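Local coordinates for uncharacterized conserved protein (Idiomarina loihiensis, PDB 2QSD), which is of unknown function, belongs to the DUF1543 family and forms a two-fold symmetric pair of chains in the crystal, at the interface of chains A and B. Coordinates in Å, arbitrary orientation; residue numbers count along the deposited sequence, not the author numbering. Chains: chain A/B, Uncharacterized conserved protein.

The interface of chains A and B. Residues chain A 27-30, 88; chain B 21-24.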
# COMPACT_ATOMS: atom_id res chain seq x y z
N HIS A 27 2.69 -1.54 1.89
CA HIS A 27 3.40 -2.59 1.17
C HIS A 27 4.37 -2.01 0.14
O HIS A 27 4.06 -1.01 -0.50
CB HIS A 27 2.41 -3.52 0.48
CG HIS A 27 1.50 -4.24 1.42
ND1 HIS A 27 0.35 -3.68 1.92
CD2 HIS A 27 1.59 -5.48 1.96
CE1 HIS A 27 -0.24 -4.54 2.74
NE2 HIS A 27 0.50 -5.64 2.78
N ASP A 28 5.52 -2.66 -0.03
CA ASP A 28 6.48 -2.28 -1.06
C ASP A 28 7.04 -3.53 -1.75
O ASP A 28 7.00 -4.63 -1.19
CB ASP A 28 7.63 -1.45 -0.45
CG ASP A 28 8.47 -0.73 -1.50
OD1 ASP A 28 7.96 -0.49 -2.61
OD2 ASP A 28 9.64 -0.39 -1.21
N ILE A 29 7.55 -3.34 -2.97
CA ILE A 29 8.24 -4.38 -3.72
C ILE A 29 9.74 -4.14 -3.63
O ILE A 29 10.21 -3.05 -3.96
CB ILE A 29 7.80 -4.36 -5.20
CG1 ILE A 29 6.35 -4.84 -5.34
CG2 ILE A 29 8.74 -5.19 -6.08
CD1 ILE A 29 6.19 -6.33 -5.23
N ARG A 30 10.48 -5.15 -3.17
CA ARG A 30 11.94 -5.08 -3.15
C ARG A 30 12.57 -6.10 -4.10
O ARG A 30 12.02 -7.19 -4.31
CB ARG A 30 12.49 -5.30 -1.73
CG ARG A 30 11.88 -4.46 -0.61
CD ARG A 30 11.91 -2.96 -0.89
NE ARG A 30 13.27 -2.44 -1.04
CZ ARG A 30 13.55 -1.20 -1.45
NH1 ARG A 30 12.58 -0.34 -1.74
NH2 ARG A 30 14.82 -0.83 -1.57
N PHE A 88 11.65 -2.27 -14.08
CA PHE A 88 10.47 -2.50 -13.25
C PHE A 88 9.54 -1.30 -13.39
O PHE A 88 9.95 -0.17 -13.14
CB PHE A 88 10.93 -2.66 -11.80
CG PHE A 88 9.81 -2.69 -10.81
CD1 PHE A 88 8.96 -3.80 -10.73
CD2 PHE A 88 9.60 -1.62 -9.94
CE1 PHE A 88 7.94 -3.84 -9.81
CE2 PHE A 88 8.57 -1.66 -9.01
CZ PHE A 88 7.74 -2.77 -8.95
N GLY B 21 12.37 5.99 -0.28
CA GLY B 21 12.75 4.62 0.01
C GLY B 21 11.92 3.58 -0.74
O GLY B 21 12.43 2.53 -1.13
N ALA B 22 10.64 3.89 -0.95
CA ALA B 22 9.69 2.95 -1.54
C ALA B 22 9.83 2.86 -3.05
O ALA B 22 10.09 3.86 -3.71
CB ALA B 22 8.28 3.35 -1.17
N ASN B 23 9.64 1.66 -3.59
CA ASN B 23 9.69 1.42 -5.03
C ASN B 23 8.35 1.58 -5.73
O ASN B 23 8.30 1.90 -6.91
CB ASN B 23 10.21 0.02 -5.33
CG ASN B 23 11.71 -0.10 -5.16
OD1 ASN B 23 12.45 0.87 -5.37
ND2 ASN B 23 12.16 -1.29 -4.78
N ILE B 24 7.27 1.32 -5.01
CA ILE B 24 5.93 1.45 -5.57
C ILE B 24 5.12 2.48 -4.80
O ILE B 24 5.51 2.92 -3.72
CB ILE B 24 5.16 0.10 -5.61
CG1 ILE B 24 4.91 -0.45 -4.20
CG2 ILE B 24 5.88 -0.92 -6.49
CD1 ILE B 24 3.97 -1.65 -4.15
O HOH W 1 14.83 1.97 -2.56
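The carboxylate of A:Asp28, on strand 26-34 of this DUF1543-family protein, accepts hydrogen bonds from the successive backbone N-H groups of B:Asn23 and B:Ile24, in the loop 21-24, across a two-fold interface; the structure alone does not show whether this pairing is the biological one. B:Asn23 N is shared between both oxygens on their syn side, 2.9 Å from A:Asp28 OD1 and 3.1 Å from A:Asp28 OD2, somewhat out of the carboxylate plane. B:Ile24 N hydrogen-bonds to A:Asp28 OD1 nearly along its C-O axis (3.1 Å). With CG anti to the backbone N (chi1 -165°), the acid is turned toward the loop.

A salt bridge within chain A, A:Arg30 NH1 to A:Asp28 OD2 (3.0 Å), lies close to the guanidinium plane and probably helps hold the carboxylate. Bent at chi2 and chi3, the arginine also donates a hydrogen bond from A:Arg30 NH1 to B:Gly21 O (2.9 Å), this oxygen lying 30° out of the guanidinium plane, while a water links NH2 to it. An alanine at A:Asp28 would probably leave the loop amides without acceptors and A:Arg30 freer to turn.

B:Asn23 crosses the arginine at about a right angle, its amide nearly parallel to the guanidinium and ND2 above one face, toward its rim. B:Asn23 ND2 donates almost straight to A:Ile29 O (2.8 Å, 163° at H).

B:Ile24 makes apolar contacts: B:Ile24 CG2 touches the ring edge at A:Phe88 CZ (3.6 Å), and the CG1-CD1 branch runs beside the backbone of A:His27 and A:Asp28.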